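Local coordinates for glycinin A3B4 subunit (Glycine max, PDB 2D5F), which serves as a subunit of hexameric 11S globulin, a seed storage protein that probably keeps nitrogen and carbon in reserve for the germinating seedling, at residues R22-E26 and G27-E31; P38-C42 and A43-V47; V124-P127 and G128-Y131; A410-D413 and G414-R418; V443-H447 and H448-S452. One frame throughout, in Å; residues are numbered along the deposited sequence.

Contact 1: residues R22-E26 and G27-E31; sequences RVESE and GGLIE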
loop_
_atom_site.group_PDB
_atom_site.type_symbol
_atom_site.label_atom_id
_atom_site.label_comp_id
_atom_site.label_asym_id
_atom_site.label_seq_id
_atom_site.Cartn_x
_atom_site.Cartn_y
_atom_site.Cartn_z
ATOM N N ARG B 22 42.190 8.010 8.187
ATOM C CA ARG B 22 42.615 6.973 7.254
ATOM C C ARG B 22 42.948 5.675 7.978
ATOM O O ARG B 22 43.482 5.690 9.086
ATOM C CB ARG B 22 43.846 7.446 6.464
ATOM C CG ARG B 22 43.664 8.810 5.810
ATOM C CD ARG B 22 44.963 9.385 5.240
ATOM N NE ARG B 22 45.210 8.985 3.856
ATOM C CZ ARG B 22 45.915 7.919 3.492
ATOM N NH1 ARG B 22 46.456 7.133 4.412
ATOM N NH2 ARG B 22 46.085 7.646 2.205
ATOM N N VAL B 23 42.614 4.557 7.344
ATOM C CA VAL B 23 42.901 3.231 7.880
ATOM C C VAL B 23 43.595 2.468 6.764
ATOM O O VAL B 23 42.956 2.054 5.801
ATOM C CB VAL B 23 41.613 2.459 8.271
ATOM C CG1 VAL B 23 41.950 0.993 8.559
ATOM C CG2 VAL B 23 40.965 3.096 9.489
ATOM N N GLU B 24 44.906 2.301 6.889
ATOM C CA GLU B 24 45.681 1.581 5.889
ATOM C C GLU B 24 45.712 0.092 6.214
ATOM O O GLU B 24 46.140 -0.306 7.296
ATOM C CB GLU B 24 47.104 2.144 5.829
ATOM C CG GLU B 24 47.181 3.511 5.164
ATOM C CD GLU B 24 48.532 4.168 5.340
ATOM O OE1 GLU B 24 49.549 3.450 5.250
ATOM O OE2 GLU B 24 48.581 5.402 5.559
ATOM N N SER B 25 45.243 -0.724 5.276
ATOM C CA SER B 25 45.206 -2.172 5.456
ATOM C C SER B 25 46.109 -2.859 4.446
ATOM O O SER B 25 46.602 -2.241 3.506
ATOM C CB SER B 25 43.781 -2.710 5.263
ATOM O OG SER B 25 42.877 -2.113 6.169
ATOM N N GLU B 26 46.300 -4.155 4.635
ATOM C CA GLU B 26 47.128 -4.930 3.732
ATOM C C GLU B 26 46.675 -4.801 2.284
ATOM O O GLU B 26 47.474 -4.489 1.400
ATOM C CB GLU B 26 47.098 -6.400 4.135
ATOM C CG GLU B 26 47.661 -7.334 3.084
ATOM C CD GLU B 26 47.544 -8.783 3.491
ATOM O OE1 GLU B 26 48.468 -9.295 4.151
ATOM O OE2 GLU B 26 46.516 -9.408 3.167
ATOM N N GLY B 27 45.386 -5.039 2.048
ATOM C CA GLY B 27 44.864 -4.989 0.694
ATOM C C GLY B 27 44.140 -3.736 0.253
ATOM O O GLY B 27 43.587 -3.705 -0.848
ATOM N N GLY B 28 44.138 -2.700 1.085
ATOM C CA GLY B 28 43.452 -1.483 0.699
ATOM C C GLY B 28 43.530 -0.321 1.667
ATOM O O GLY B 28 44.361 -0.290 2.578
ATOM N N LEU B 29 42.632 0.637 1.460
ATOM C CA LEU B 29 42.571 1.841 2.267
ATOM C C LEU B 29 41.123 2.259 2.521
ATOM O O LEU B 29 40.252 2.090 1.661
ATOM C CB LEU B 29 43.296 2.969 1.526
ATOM C CG LEU B 29 43.335 4.357 2.156
ATOM C CD1 LEU B 29 44.185 4.320 3.425
ATOM C CD2 LEU B 29 43.909 5.351 1.159
ATOM N N ILE B 30 40.874 2.789 3.712
ATOM C CA ILE B 30 39.550 3.275 4.074
ATOM C C ILE B 30 39.730 4.686 4.605
ATOM O O ILE B 30 40.499 4.919 5.538
ATOM C CB ILE B 30 38.887 2.414 5.162
ATOM C CG1 ILE B 30 38.613 1.009 4.619
ATOM C CG2 ILE B 30 37.578 3.060 5.608
ATOM C CD1 ILE B 30 37.950 0.084 5.621
ATOM N N GLU B 31 39.036 5.630 3.985
ATOM C CA GLU B 31 39.100 7.026 4.383
ATOM C C GLU B 31 37.710 7.469 4.798
ATOM O O GLU B 31 36.743 7.252 4.069
ATOM C CB GLU B 31 39.577 7.873 3.211
ATOM C CG GLU B 31 40.996 7.572 2.778
ATOM C CD GLU B 31 41.332 8.228 1.466
ATOM O OE1 GLU B 31 41.114 7.596 0.413
ATOM O OE2 GLU B 31 41.797 9.386 1.485
#
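V23 and I30 exchange both of their backbone bonds: V23 N gives its hydrogen to I30 O at 2.8 Å, and I30 N returns one to V23 O at 3.0 Å. One step nearer the turn, S25 N reaches G28 O at 2.9 Å, while the reverse bond from G28 N to S25 O is stretched to 3.5 Å and weak. These bonds make a tight beta hairpin, strands 21-24 and 28-32 joined by a short turn that includes E26 and G27, at the edge of a cupin sheet; its second strand goes on to pair with strand 46-52. S25 OG, buried here, has no partner in the model. E26 turns outward, and its OE2 accepts from the backbone N of T239. On the R22, E24 and L29 face, NH1 of R22 forms a salt bridge with E24 OE2 at 3.0 Å, with a weak hydrogen bond in it. L29 CD1 lies over one face of this guanidinium, with CD2 3.3 Å from R22 NH2. The bend at chi3 of R22 (89°) folds the group back over the leucine. E31 OE2 stays 4.2 Å from R22 NE, beyond a salt bridge.

Contact 2: residues P38-C42 and A43-V47; sequences PELQC and AGVTV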
loop_
_atom_site.group_PDB
_atom_site.type_symbol
_atom_site.label_atom_id
_atom_site.label_comp_id
_atom_site.label_asym_id
_atom_site.label_seq_id
_atom_site.Cartn_x
_atom_site.Cartn_y
_atom_site.Cartn_z
ATOM N N PRO B 38 29.657 19.999 11.319
ATOM C CA PRO B 38 28.282 20.503 11.372
ATOM C C PRO B 38 27.444 20.272 10.112
ATOM O O PRO B 38 26.236 20.050 10.205
ATOM C CB PRO B 38 28.456 21.994 11.726
ATOM C CG PRO B 38 29.920 22.283 11.462
ATOM C CD PRO B 38 30.606 21.003 11.828
ATOM N N GLU B 39 28.077 20.308 8.944
ATOM C CA GLU B 39 27.350 20.100 7.690
ATOM C C GLU B 39 26.769 18.686 7.637
ATOM O O GLU B 39 25.602 18.487 7.266
ATOM C CB GLU B 39 28.277 20.326 6.484
ATOM C CG GLU B 39 28.921 21.708 6.450
ATOM C CD GLU B 39 30.273 21.772 7.159
ATOM O OE1 GLU B 39 30.481 21.061 8.165
ATOM O OE2 GLU B 39 31.133 22.555 6.710
ATOM N N LEU B 40 27.588 17.710 8.021
ATOM C CA LEU B 40 27.172 16.315 8.020
ATOM C C LEU B 40 26.150 16.017 9.117
ATOM O O LEU B 40 25.282 15.155 8.946
ATOM C CB LEU B 40 28.395 15.399 8.153
ATOM C CG LEU B 40 29.361 15.453 6.957
ATOM C CD1 LEU B 40 30.590 14.570 7.226
ATOM C CD2 LEU B 40 28.642 14.992 5.687
ATOM N N GLN B 41 26.240 16.731 10.237
ATOM C CA GLN B 41 25.283 16.526 11.315
ATOM C C GLN B 41 23.923 17.034 10.857
ATOM O O GLN B 41 22.893 16.456 11.195
ATOM C CB GLN B 41 25.711 17.267 12.582
ATOM C CG GLN B 41 26.990 16.734 13.183
ATOM C CD GLN B 41 27.213 17.238 14.581
ATOM O OE1 GLN B 41 27.307 18.445 14.809
ATOM N NE2 GLN B 41 27.293 16.319 15.535
ATOM N N CYS B 42 23.924 18.112 10.080
ATOM C CA CYS B 42 22.680 18.668 9.571
ATOM C C CYS B 42 22.046 17.670 8.591
ATOM O O CYS B 42 20.835 17.451 8.602
ATOM C CB CYS B 42 22.943 20.021 8.885
ATOM S SG CYS B 42 21.664 20.506 7.682
ATOM N N ALA B 43 22.883 17.045 7.770
ATOM C CA ALA B 43 22.420 16.081 6.774
ATOM C C ALA B 43 22.059 14.724 7.374
ATOM O O ALA B 43 21.312 13.955 6.771
ATOM C CB ALA B 43 23.478 15.908 5.697
ATOM N N GLY B 44 22.588 14.437 8.558
ATOM C CA GLY B 44 22.293 13.174 9.213
ATOM C C GLY B 44 22.933 11.990 8.511
ATOM O O GLY B 44 22.324 10.922 8.386
ATOM N N VAL B 45 24.170 12.178 8.057
ATOM C CA VAL B 45 24.901 11.130 7.351
ATOM C C VAL B 45 26.399 11.371 7.498
ATOM O O VAL B 45 26.832 12.370 8.073
ATOM C CB VAL B 45 24.629 11.166 5.822
ATOM C CG1 VAL B 45 23.133 11.114 5.523
ATOM C CG2 VAL B 45 25.249 12.442 5.225
ATOM N N THR B 46 27.181 10.433 6.985
ATOM C CA THR B 46 28.626 10.583 6.944
ATOM C C THR B 46 29.060 9.829 5.698
ATOM O O THR B 46 28.251 9.128 5.085
ATOM C CB THR B 46 29.356 10.060 8.206
ATOM O OG1 THR B 46 30.693 10.578 8.198
ATOM C CG2 THR B 46 29.427 8.552 8.237
ATOM N N VAL B 47 30.317 9.984 5.303
ATOM C CA VAL B 47 30.801 9.340 4.095
ATOM C C VAL B 47 32.107 8.595 4.317
ATOM O O VAL B 47 32.933 8.990 5.140
ATOM C CB VAL B 47 30.997 10.387 2.966
ATOM C CG1 VAL B 47 31.454 9.705 1.684
ATOM C CG2 VAL B 47 29.693 11.154 2.734
#
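A43 N donates to E39 O at 3.1 Å, the last regular bond of helix 38-43. Beyond it the chain leaves the helix at G44, whose phi is positive (70°), and the bonds become weaker but more numerous. L40 O takes two weak bonds, from G44 N at 2.8 Å (bent) and from V45 N at 3.3 Å (straighter but long). G44 N also makes a weak bond to Q41 O. The pairs V45 to L40 and G44 to Q41, both weak, follow the pattern of a Schellman motif, the common way of ending a helix on a glycine.

Outward from the carbonyls, L40 does the packing. Its CB sits 3.4 Å from V45 O. With CG anti to the carbonyl carbon (chi1 -65°), the branched end is brought toward V45 and T46: CD2 comes to V45 CG2 at 4.3 Å, and CD1 crosses to T46 OG1 at 4.1 Å. Elsewhere on the helix, C42 SG is tied by a disulfide to C9, and E39 OE2 accepts from N15 N.

G44 O is bonded to S150 OG, so the turn is held from outside as well. From here the chain enters strand 46-52, alongside strand 141-147, while E39, L40 and A43 of the helix all pack on V423 of strand 421-424, in the second cupin region.

Contact 3: residues V124-P127 and G128-Y131; sequences VIPP and GVPY. With CO3 (carbonate ion), chain E.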
loop_
_atom_site.group_PDB
_atom_site.type_symbol
_atom_site.label_atom_id
_atom_site.label_comp_id
_atom_site.label_asym_id
_atom_site.label_seq_id
_atom_site.Cartn_x
_atom_site.Cartn_y
_atom_site.Cartn_z
ATOM N N VAL B 124 23.825 -0.772 -3.140
ATOM C CA VAL B 124 23.053 -0.449 -1.946
ATOM C C VAL B 124 23.210 -1.564 -0.926
ATOM O O VAL B 124 22.993 -2.731 -1.250
ATOM C CB VAL B 124 21.548 -0.294 -2.285
ATOM C CG1 VAL B 124 20.764 0.055 -1.035
ATOM C CG2 VAL B 124 21.362 0.774 -3.355
ATOM N N ILE B 125 23.596 -1.215 0.298
ATOM C CA ILE B 125 23.752 -2.211 1.360
ATOM C C ILE B 125 22.581 -2.090 2.338
ATOM O O ILE B 125 22.398 -1.045 2.956
ATOM C CB ILE B 125 25.036 -1.999 2.185
ATOM C CG1 ILE B 125 26.252 -1.790 1.269
ATOM C CG2 ILE B 125 25.245 -3.197 3.108
ATOM C CD1 ILE B 125 26.521 -2.930 0.313
ATOM N N PRO B 126 21.770 -3.153 2.487
ATOM C CA PRO B 126 20.631 -3.097 3.414
ATOM C C PRO B 126 21.097 -3.094 4.872
ATOM O O PRO B 126 22.156 -3.638 5.197
ATOM C CB PRO B 126 19.849 -4.370 3.094
ATOM C CG PRO B 126 20.222 -4.676 1.672
ATOM C CD PRO B 126 21.704 -4.366 1.653
ATOM N N PRO B 127 20.309 -2.484 5.769
ATOM C CA PRO B 127 20.689 -2.448 7.183
ATOM C C PRO B 127 20.779 -3.868 7.744
ATOM O O PRO B 127 19.929 -4.716 7.453
ATOM C CB PRO B 127 19.553 -1.656 7.835
ATOM C CG PRO B 127 19.028 -0.799 6.711
ATOM C CD PRO B 127 19.058 -1.734 5.537
ATOM N N GLY B 128 21.827 -4.118 8.523
ATOM C CA GLY B 128 22.010 -5.411 9.158
ATOM C C GLY B 128 22.416 -6.570 8.274
ATOM O O GLY B 128 22.702 -7.648 8.779
ATOM N N VAL B 129 22.443 -6.360 6.962
ATOM C CA VAL B 129 22.815 -7.426 6.038
ATOM C C VAL B 129 24.327 -7.448 5.797
ATOM O O VAL B 129 24.916 -6.443 5.376
ATOM C CB VAL B 129 22.101 -7.264 4.676
ATOM C CG1 VAL B 129 22.598 -8.319 3.701
ATOM C CG2 VAL B 129 20.584 -7.376 4.862
ATOM N N PRO B 130 24.974 -8.598 6.062
ATOM C CA PRO B 130 26.423 -8.734 5.864
ATOM C C PRO B 130 26.787 -8.642 4.383
ATOM O O PRO B 130 26.044 -9.120 3.525
ATOM C CB PRO B 130 26.728 -10.131 6.405
ATOM C CG PRO B 130 25.564 -10.438 7.319
ATOM C CD PRO B 130 24.399 -9.851 6.578
ATOM N N TYR B 131 27.927 -8.031 4.083
ATOM C CA TYR B 131 28.379 -7.943 2.702
ATOM C C TYR B 131 29.900 -7.919 2.662
ATOM O O TYR B 131 30.548 -7.493 3.625
ATOM C CB TYR B 131 27.848 -6.682 2.011
ATOM C CG TYR B 131 28.656 -5.439 2.304
ATOM C CD1 TYR B 131 28.535 -4.777 3.525
ATOM C CD2 TYR B 131 29.569 -4.939 1.369
ATOM C CE1 TYR B 131 29.300 -3.648 3.810
ATOM C CE2 TYR B 131 30.344 -3.806 1.649
ATOM C CZ TYR B 131 30.201 -3.170 2.867
ATOM O OH TYR B 131 30.939 -2.048 3.146
HETATM C C CO3 E . 33.256 -1.613 -0.139
HETATM O O1 CO3 E . 33.880 -2.711 0.015
HETATM O O2 CO3 E . 32.501 -1.187 0.803
HETATM O O3 CO3 E . 33.391 -0.949 -1.236
HETATM O O HOH W 1 24.738 -3.864 6.448
#
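I125 lays its CD1 methyl over one face of the Y131 ring, a CH-pi contact 3.9 Å from the ring centroid and 17° off the normal. Its other branch, CG2, meets the ring near CD1 of Y131 at 3.7 Å. Y131 takes the first torsion that sets CG between backbone N and carbonyl carbon (chi1 82°), which brings the ring across the isoleucine and sends the hydroxyl to the carbonate pocket. Y131 OH donates to O2 of the carbonate at 2.9 Å, the oxygen lying at the ring edge near its plane; T133, R50 and H58 hold the same ion, which probably came from the crystallisation liquor.

Between these residues the chain makes a type II beta turn from P126 to V129, with G128 at positive phi (72°). V129 N bonds P126 O at 3.3 Å, closing the turn, and P126 CB packs against V129 CG2 at 3.6 Å. A water lies 2.9 Å from P126 O and 2.8 Å from V129 O.

The turn links strand 121-125 to strand 131-135, one in each sheet of the first cupin unit. I125 also leans on strands 67-73 and 75-80, P126 and P127 pack on F365 of helix 362-365, and W384 of a second subunit donates to G128 O.

Contact 4: residues A410-D413 and G414-R418; sequences AVFD and GELRR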
loop_
_atom_site.group_PDB
_atom_site.type_symbol
_atom_site.label_atom_id
_atom_site.label_comp_id
_atom_site.label_asym_id
_atom_site.label_seq_id
_atom_site.Cartn_x
_atom_site.Cartn_y
_atom_site.Cartn_z
ATOM N N ALA B 410 24.613 33.372 0.550
ATOM C CA ALA B 410 25.335 32.262 -0.051
ATOM C C ALA B 410 26.225 31.599 1.000
ATOM O O ALA B 410 27.347 32.044 1.235
ATOM C CB ALA B 410 26.174 32.763 -1.223
ATOM N N VAL B 411 25.721 30.542 1.631
ATOM C CA VAL B 411 26.470 29.836 2.662
ATOM C C VAL B 411 27.672 29.127 2.069
ATOM O O VAL B 411 28.570 28.675 2.789
ATOM C CB VAL B 411 25.570 28.848 3.416
ATOM C CG1 VAL B 411 24.552 29.626 4.235
ATOM C CG2 VAL B 411 24.855 27.924 2.434
ATOM N N PHE B 412 27.668 29.004 0.747
ATOM C CA PHE B 412 28.798 28.439 0.037
ATOM C C PHE B 412 28.871 29.134 -1.304
ATOM O O PHE B 412 27.849 29.358 -1.958
ATOM C CB PHE B 412 28.693 26.929 -0.187
ATOM C CG PHE B 412 29.913 26.350 -0.864
ATOM C CD1 PHE B 412 30.026 26.349 -2.254
ATOM C CD2 PHE B 412 30.981 25.869 -0.109
ATOM C CE1 PHE B 412 31.184 25.881 -2.881
ATOM C CE2 PHE B 412 32.151 25.398 -0.727
ATOM C CZ PHE B 412 32.249 25.406 -2.116
ATOM N N ASP B 413 30.086 29.483 -1.707
ATOM C CA ASP B 413 30.299 30.160 -2.976
ATOM C C ASP B 413 31.761 29.990 -3.328
ATOM O O ASP B 413 32.606 30.760 -2.876
ATOM C CB ASP B 413 29.975 31.655 -2.850
ATOM C CG ASP B 413 29.881 32.347 -4.202
ATOM O OD1 ASP B 413 30.513 31.867 -5.164
ATOM O OD2 ASP B 413 29.181 33.374 -4.301
ATOM N N GLY B 414 32.068 28.973 -4.119
ATOM C CA GLY B 414 33.452 28.756 -4.486
ATOM C C GLY B 414 33.633 27.590 -5.423
ATOM O O GLY B 414 32.669 27.031 -5.935
ATOM N N GLU B 415 34.889 27.233 -5.651
ATOM C CA GLU B 415 35.227 26.131 -6.528
ATOM C C GLU B 415 35.049 24.835 -5.758
ATOM O O GLU B 415 35.286 24.788 -4.554
ATOM C CB GLU B 415 36.686 26.244 -6.982
ATOM C CG GLU B 415 37.045 27.566 -7.639
ATOM C CD GLU B 415 36.266 27.808 -8.913
ATOM O OE1 GLU B 415 36.394 26.998 -9.855
ATOM O OE2 GLU B 415 35.523 28.808 -8.970
ATOM N N LEU B 416 34.629 23.794 -6.462
ATOM C CA LEU B 416 34.445 22.480 -5.869
ATOM C C LEU B 416 35.096 21.534 -6.871
ATOM O O LEU B 416 34.792 21.595 -8.064
ATOM C CB LEU B 416 32.953 22.161 -5.721
ATOM C CG LEU B 416 32.590 21.020 -4.766
ATOM C CD1 LEU B 416 32.987 21.412 -3.355
ATOM C CD2 LEU B 416 31.090 20.734 -4.836
ATOM N N ARG B 417 36.003 20.681 -6.403
ATOM C CA ARG B 417 36.685 19.769 -7.309
ATOM C C ARG B 417 36.703 18.318 -6.852
ATOM O O ARG B 417 36.271 17.981 -5.744
ATOM C CB ARG B 417 38.129 20.228 -7.551
ATOM C CG ARG B 417 39.037 20.108 -6.342
ATOM C CD ARG B 417 38.972 21.347 -5.490
ATOM N NE ARG B 417 39.651 22.480 -6.112
ATOM C CZ ARG B 417 39.551 23.730 -5.670
ATOM N NH1 ARG B 417 38.795 23.989 -4.611
ATOM N NH2 ARG B 417 40.208 24.714 -6.275
ATOM N N ARG B 418 37.229 17.467 -7.722
ATOM C CA ARG B 418 37.308 16.043 -7.459
ATOM C C ARG B 418 37.746 15.694 -6.040
ATOM O O ARG B 418 38.742 16.217 -5.533
ATOM C CB ARG B 418 38.252 15.382 -8.461
ATOM C CG ARG B 418 38.389 13.886 -8.258
ATOM C CD ARG B 418 39.342 13.268 -9.255
ATOM N NE ARG B 418 39.433 11.825 -9.057
ATOM C CZ ARG B 418 40.333 11.042 -9.643
ATOM N NH1 ARG B 418 40.339 9.737 -9.399
ATOM N NH2 ARG B 418 41.234 11.566 -10.470
#
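D413 OD1, beside the corner at G414, is gripped by a salt bridge to NH2 of R400. That arginine belongs to strand 398-404, the partner along which this piece of the second cupin unit runs. V411 and F412 both face V403 there, a classic beta bulge, and the chain then turns a second corner at G414 and runs on as strand 415-417. Backbone bonds of F412 with V403, G414 with V401 and L416 with G399 keep the antiparallel pairing going through both irregularities. No hydrogen bond joins A410-D413 to G414-R418 directly.

Across the second corner the work is done by the F412 ring. With CG anti to the backbone N (chi1 -177°), the ring swings forward alongside the following residues. CE1 of F412 comes within 3.4 Å of G414 N, which meets the ring obliquely, and within 3.6 Å of G414 O. F412 and L416 also share a neighbour in L422 of strand 421-424, while L416 reaches A16 as well. E415 points away from A410-D413, and its OE2 has a long, weak ion pair with NE of R400.

At the far end of the F412 ring, CZ is 4.2 Å from L416 CD1, and E415 O lies at the ring edge, near its plane, 3.9 Å from that same CZ.

Contact 5: residues V443-H447 and H448-S452; sequences VFKTH and HNAVS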
loop_
_atom_site.group_PDB
_atom_site.type_symbol
_atom_site.label_atom_id
_atom_site.label_comp_id
_atom_site.label_asym_id
_atom_site.label_seq_id
_atom_site.Cartn_x
_atom_site.Cartn_y
_atom_site.Cartn_z
ATOM N N VAL B 443 25.174 12.950 -6.447
ATOM C CA VAL B 443 24.520 13.661 -5.361
ATOM C C VAL B 443 23.650 12.666 -4.645
ATOM O O VAL B 443 22.709 12.139 -5.229
ATOM C CB VAL B 443 23.573 14.771 -5.835
ATOM C CG1 VAL B 443 23.152 15.624 -4.642
ATOM C CG2 VAL B 443 24.222 15.599 -6.878
ATOM N N PHE B 444 23.965 12.400 -3.386
ATOM C CA PHE B 444 23.158 11.481 -2.609
ATOM C C PHE B 444 22.036 12.310 -1.982
ATOM O O PHE B 444 22.271 13.422 -1.513
ATOM C CB PHE B 444 24.000 10.827 -1.517
ATOM C CG PHE B 444 25.209 10.083 -2.030
ATOM C CD1 PHE B 444 26.477 10.658 -1.960
ATOM C CD2 PHE B 444 25.083 8.794 -2.545
ATOM C CE1 PHE B 444 27.606 9.958 -2.390
ATOM C CE2 PHE B 444 26.208 8.081 -2.982
ATOM C CZ PHE B 444 27.471 8.663 -2.904
ATOM N N LYS B 445 20.814 11.793 -1.992
ATOM C CA LYS B 445 19.691 12.514 -1.397
ATOM C C LYS B 445 18.986 11.576 -0.424
ATOM O O LYS B 445 18.729 10.412 -0.748
ATOM C CB LYS B 445 18.734 13.009 -2.487
ATOM C CG LYS B 445 19.428 13.916 -3.507
ATOM C CD LYS B 445 18.458 14.538 -4.497
ATOM C CE LYS B 445 19.208 15.372 -5.527
ATOM N NZ LYS B 445 18.270 16.001 -6.491
ATOM N N THR B 446 18.683 12.088 0.768
ATOM C CA THR B 446 18.054 11.291 1.817
ATOM C C THR B 446 16.539 11.072 1.743
ATOM O O THR B 446 15.804 11.292 2.711
ATOM C CB THR B 446 18.433 11.839 3.217
ATOM O OG1 THR B 446 18.159 13.242 3.279
ATOM C CG2 THR B 446 19.918 11.612 3.480
ATOM N N HIS B 447 16.091 10.629 0.576
ATOM C CA HIS B 447 14.695 10.304 0.338
ATOM C C HIS B 447 14.709 9.316 -0.824
ATOM O O HIS B 447 15.506 9.466 -1.753
ATOM C CB HIS B 447 13.888 11.556 -0.002
ATOM C CG HIS B 447 12.406 11.333 -0.003
ATOM N ND1 HIS B 447 11.750 10.672 -1.019
ATOM C CD2 HIS B 447 11.456 11.660 0.907
ATOM C CE1 HIS B 447 10.461 10.600 -0.737
ATOM N NE2 HIS B 447 10.257 11.191 0.427
ATOM N N HIS B 448 13.837 8.304 -0.764
ATOM C CA HIS B 448 13.761 7.257 -1.790
ATOM C C HIS B 448 13.329 7.768 -3.160
ATOM O O HIS B 448 13.575 7.125 -4.178
ATOM C CB HIS B 448 12.813 6.134 -1.333
ATOM C CG HIS B 448 11.354 6.474 -1.441
ATOM N ND1 HIS B 448 10.626 6.287 -2.599
ATOM C CD2 HIS B 448 10.487 6.987 -0.533
ATOM C CE1 HIS B 448 9.376 6.666 -2.400
ATOM N NE2 HIS B 448 9.266 7.095 -1.154
ATOM N N ASN B 449 12.680 8.925 -3.174
ATOM C CA ASN B 449 12.206 9.538 -4.412
ATOM C C ASN B 449 12.310 11.059 -4.252
ATOM O O ASN B 449 11.310 11.773 -4.271
ATOM C CB ASN B 449 10.753 9.117 -4.677
ATOM C CG ASN B 449 10.266 9.525 -6.057
ATOM O OD1 ASN B 449 11.058 9.887 -6.929
ATOM N ND2 ASN B 449 8.957 9.455 -6.267
ATOM N N ALA B 450 13.538 11.537 -4.078
ATOM C CA ALA B 450 13.799 12.956 -3.896
ATOM C C ALA B 450 13.371 13.738 -5.133
ATOM O O ALA B 450 13.634 13.327 -6.261
ATOM C CB ALA B 450 15.280 13.173 -3.616
ATOM N N VAL B 451 12.695 14.859 -4.925
ATOM C CA VAL B 451 12.244 15.664 -6.048
ATOM C C VAL B 451 12.821 17.059 -5.946
ATOM O O VAL B 451 12.892 17.634 -4.866
ATOM C CB VAL B 451 10.693 15.758 -6.102
ATOM C CG1 VAL B 451 10.094 14.371 -6.191
ATOM C CG2 VAL B 451 10.164 16.463 -4.881
ATOM N N SER B 452 13.245 17.595 -7.079
ATOM C CA SER B 452 13.808 18.931 -7.102
ATOM C C SER B 452 12.999 19.825 -8.029
ATOM O O SER B 452 12.144 19.368 -8.788
ATOM C CB SER B 452 15.259 18.885 -7.583
ATOM O OG SER B 452 15.307 18.548 -8.957
HETATM O O HOH W 2 16.430 14.192 -7.537
#
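H447 and N449 share the one direct hydrogen bond between V443-H447 and H448-S452: N449 N points its hydrogen at H447 ND1, 2.9 Å away and nearly straight, with the donor only 13° out of the imidazole plane. The histidine thus acts as acceptor through ND1. Its CG stands anti to the backbone N (chi1 -169°), which turns the ring's ND1 edge toward N449 N. The neighbouring H448 ND1 has its own partner, S356 OG, and the carbonyl of H447 accepts from S368 OG.

A second polar link runs through water. K445 stretches out fully, and its NZ donates to a water at 2.8 Å that in turn donates a hydrogen bond to A450 O at 3.2 Å. NZ is also bonded to Q370 OE1, so the buried ammonium is not left to the water alone.

The nonpolar contact is that of A450 CB, which rests against the aliphatic part of K445, 3.6 Å from K445 CD and equally close to its CB.

The rings of H447 and H448 form an offset aromatic pair, planes 25° apart but slid so far that they barely overlap; centroids are 4.8 Å apart, and H447 CE1 meets H448 CD2 at 3.6 Å.

Around the loop, E324 of a fourth subunit accepts from S452 N, and Q155 of a third subunit bonds T446 OG1. The chain itself bends at T446 in an inverse gamma turn, closed by a weak bond from H447 N to K445 O, and then passes from strand 438-445 to strand 452-454, a crossing between the two sheets of the second cupin unit.

Contacts 1, 2 and 3 follow one another through the first cupin region, and contacts 4 and 5 through the second. The first three all reach one seven-stranded sheet: the hairpin of contact 1 forms its edge, strand 46-52 leads out of contact 2, and strand 121-125 leads into contact 3, their centres 21 to 23 Å apart. Contacts 3 and 4 lie farthest apart, about 33 Å between centres, on opposite sides of the chain's centre. One place where the two cupin regions meet is between contacts 2 and 5, V45 CG1 lying 3.8 Å from T446 CG2. Contacts 3, 4 and 5 also touch other subunits, contact 4 through A410, in keeping with the hexamer.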